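Local coordinates for Ac-ASP-7 (Ancylostoma caninum, PDB 3S6S), which is a hookworm secreted protein of the SCP/TAPS family, of unknown function but thought to act at the interface between parasite and host, at residues 56-64 with 134-142. Numbering follows the deposited sequence.
Sequences LEEEARKEI and MDWVCVYDK
In Val-139, CG1 stands anti to the backbone N (chi1 156°) and CG2 beside that nitrogen, and the two methyls part, CG1 towards Leu-56 and Glu-59 and CG2 towards Ala-60. Val-139 CG1 meets Leu-56 CD2 at 3.9 Å, the two side chains crossing at about a right angle, while Val-139 CG2 reaches the helix backbone itself, 3.7 Å from Ala-60 CA. The small Ala-60 is consistent with such close approach: Ala-60 CB rests 3.5 Å from Val-137 O and also touches Val-137 CG2. Val-137 CG1 and Ile-64 CG1 are modelled 3.3 Å apart, closer than carbons normally pack, so the exact fit is doubtful, but the two side chains run past each other in opposite directions. This is one helix-sheet interface of the alpha-beta-alpha sandwich of the SCP/TAPS (CAP) fold; the axes of 56-64 and 134-140 approach to 7.2 Å, their N-to-C directions 130° apart. Val-137 and Val-139 face the helix, whereas Cys-138, between them, points to the other side of the sheet and is tied by a disulfide to Cys-119 on the adjacent strand. Acidic side chains border the apolar seam. Glu-63, bent at chi2 (69°), lays its CG against Val-137 CG2 and sends OE2 to the backbone N of Ala-70, while Glu-59 OE2, on an extended chain, passes Val-139 CG1 at 3.9 Å and forms a salt bridge with Arg-75 NE.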
# COMPACT_ATOMS: atom_id res chain seq x y z
N LEU A 56 0.57 1.26 11.64
CA LEU A 56 -0.18 0.29 10.85
C LEU A 56 0.63 -0.98 10.58
O LEU A 56 0.05 -2.05 10.39
CB LEU A 56 -0.68 0.88 9.54
CG LEU A 56 -1.70 2.01 9.67
CD1 LEU A 56 -2.11 2.51 8.30
CD2 LEU A 56 -2.91 1.54 10.48
N GLU A 57 1.96 -0.89 10.56
CA GLU A 57 2.74 -2.12 10.46
C GLU A 57 2.53 -2.97 11.72
O GLU A 57 2.39 -4.19 11.64
CB GLU A 57 4.22 -1.87 10.23
CG GLU A 57 5.05 -3.06 10.68
CD GLU A 57 6.50 -3.04 10.22
OE1 GLU A 57 6.86 -2.23 9.34
OE2 GLU A 57 7.28 -3.85 10.76
N GLU A 58 2.49 -2.33 12.88
CA GLU A 58 2.18 -3.00 14.11
C GLU A 58 0.75 -3.59 14.12
O GLU A 58 0.51 -4.66 14.68
CB GLU A 58 2.41 -2.05 15.29
CG GLU A 58 2.04 -2.59 16.68
CD GLU A 58 2.58 -3.99 16.99
OE1 GLU A 58 1.95 -4.69 17.83
OE2 GLU A 58 3.63 -4.39 16.43
N GLU A 59 -0.19 -2.90 13.48
CA GLU A 59 -1.53 -3.48 13.36
C GLU A 59 -1.47 -4.71 12.45
O GLU A 59 -2.10 -5.73 12.71
CB GLU A 59 -2.57 -2.47 12.86
CG GLU A 59 -2.69 -1.18 13.70
CD GLU A 59 -3.92 -0.36 13.31
OE1 GLU A 59 -4.18 0.68 13.96
OE2 GLU A 59 -4.65 -0.78 12.37
N ALA A 60 -0.67 -4.63 11.39
CA ALA A 60 -0.52 -5.79 10.52
C ALA A 60 0.05 -6.98 11.30
O ALA A 60 -0.38 -8.12 11.11
CB ALA A 60 0.33 -5.45 9.31
N ARG A 61 1.01 -6.71 12.20
CA ARG A 61 1.58 -7.75 13.04
C ARG A 61 0.51 -8.36 13.95
O ARG A 61 0.51 -9.56 14.18
CB ARG A 61 2.74 -7.21 13.88
CG ARG A 61 3.53 -8.32 14.61
CD ARG A 61 4.53 -7.79 15.67
NE ARG A 61 3.86 -7.18 16.82
CZ ARG A 61 3.18 -7.85 17.76
NH1 ARG A 61 3.09 -9.18 17.72
NH2 ARG A 61 2.59 -7.19 18.76
N LYS A 62 -0.40 -7.52 14.46
CA LYS A 62 -1.47 -8.01 15.32
C LYS A 62 -2.42 -8.88 14.49
O LYS A 62 -2.93 -9.91 14.97
CB LYS A 62 -2.26 -6.85 15.94
CG LYS A 62 -1.45 -5.88 16.77
CD LYS A 62 -1.49 -6.23 18.24
CE LYS A 62 -1.59 -4.97 19.10
NZ LYS A 62 -0.41 -4.07 18.98
N GLU A 63 -2.65 -8.44 13.25
CA GLU A 63 -3.52 -9.14 12.32
C GLU A 63 -3.00 -10.54 12.00
O GLU A 63 -3.78 -11.47 11.79
CB GLU A 63 -3.71 -8.34 11.03
CG GLU A 63 -4.49 -9.07 9.96
CD GLU A 63 -5.95 -9.25 10.35
OE1 GLU A 63 -6.58 -10.23 9.93
OE2 GLU A 63 -6.45 -8.39 11.09
N ILE A 64 -1.68 -10.69 11.94
CA ILE A 64 -1.11 -12.01 11.69
C ILE A 64 -1.37 -12.93 12.87
O ILE A 64 -1.77 -14.08 12.71
CB ILE A 64 0.39 -11.95 11.43
CG1 ILE A 64 0.66 -11.41 10.02
CG2 ILE A 64 0.99 -13.34 11.57
CD1 ILE A 64 2.07 -10.91 9.78
N MET A 134 6.95 -17.73 3.80
CA MET A 134 6.70 -16.42 4.37
C MET A 134 5.23 -16.01 4.24
O MET A 134 4.58 -16.31 3.24
CB MET A 134 7.58 -15.36 3.71
CG MET A 134 7.45 -15.27 2.21
SD MET A 134 8.52 -13.93 1.64
CE MET A 134 9.93 -14.14 2.73
N ASP A 135 4.74 -15.32 5.26
CA ASP A 135 3.40 -14.75 5.24
C ASP A 135 3.44 -13.26 5.55
O ASP A 135 4.02 -12.84 6.55
CB ASP A 135 2.52 -15.45 6.25
CG ASP A 135 2.27 -16.88 5.90
OD1 ASP A 135 2.59 -17.75 6.72
OD2 ASP A 135 1.75 -17.14 4.79
N TRP A 136 2.83 -12.46 4.68
CA TRP A 136 2.74 -11.01 4.88
C TRP A 136 1.28 -10.55 4.99
O TRP A 136 0.42 -11.04 4.26
CB TRP A 136 3.43 -10.27 3.73
CG TRP A 136 4.91 -10.47 3.70
CD1 TRP A 136 5.60 -11.48 3.08
CD2 TRP A 136 5.89 -9.64 4.33
NE1 TRP A 136 6.95 -11.33 3.29
CE2 TRP A 136 7.16 -10.21 4.05
CE3 TRP A 136 5.83 -8.48 5.11
CZ2 TRP A 136 8.35 -9.65 4.52
CZ3 TRP A 136 7.02 -7.93 5.58
CH2 TRP A 136 8.26 -8.52 5.28
N VAL A 137 1.00 -9.62 5.90
CA VAL A 137 -0.20 -8.82 5.71
C VAL A 137 0.13 -7.35 5.62
O VAL A 137 1.08 -6.86 6.24
CB VAL A 137 -1.39 -9.12 6.72
CG1 VAL A 137 -1.20 -10.43 7.48
CG2 VAL A 137 -1.68 -7.95 7.65
N CYS A 138 -0.64 -6.66 4.79
CA CYS A 138 -0.67 -5.20 4.79
C CYS A 138 -2.03 -4.70 5.26
O CYS A 138 -3.09 -5.28 4.99
CB CYS A 138 -0.33 -4.63 3.42
SG CYS A 138 1.36 -5.00 2.92
N VAL A 139 -1.95 -3.60 6.00
CA VAL A 139 -3.08 -2.94 6.59
C VAL A 139 -3.09 -1.51 6.05
O VAL A 139 -2.05 -0.83 5.99
CB VAL A 139 -2.97 -2.95 8.14
CG1 VAL A 139 -3.76 -1.80 8.73
CG2 VAL A 139 -3.42 -4.32 8.70
N TYR A 140 -4.27 -1.08 5.63
CA TYR A 140 -4.45 0.20 4.98
C TYR A 140 -5.45 1.03 5.76
O TYR A 140 -6.34 0.49 6.40
CB TYR A 140 -4.96 -0.01 3.56
CG TYR A 140 -4.10 -0.96 2.77
CD1 TYR A 140 -4.13 -2.32 3.04
CD2 TYR A 140 -3.26 -0.51 1.76
CE1 TYR A 140 -3.36 -3.20 2.33
CE2 TYR A 140 -2.48 -1.40 1.04
CZ TYR A 140 -2.55 -2.74 1.33
OH TYR A 140 -1.78 -3.64 0.64
N ASP A 141 -5.28 2.35 5.74
CA ASP A 141 -6.17 3.19 6.51
C ASP A 141 -7.54 3.25 5.85
O ASP A 141 -8.54 3.46 6.52
CB ASP A 141 -5.57 4.59 6.74
CG ASP A 141 -5.49 5.43 5.46
OD1 ASP A 141 -5.43 6.67 5.60
OD2 ASP A 141 -5.49 4.88 4.34
N LYS A 142 -7.59 3.05 4.54
CA LYS A 142 -8.87 3.10 3.86
C LYS A 142 -9.12 1.94 2.88
O LYS A 142 -8.33 1.66 1.99
CB LYS A 142 -9.09 4.45 3.18
CG LYS A 142 -10.55 4.71 2.86
CD LYS A 142 -10.79 6.13 2.37
CE LYS A 142 -12.29 6.50 2.39
NZ LYS A 142 -13.14 5.49 1.69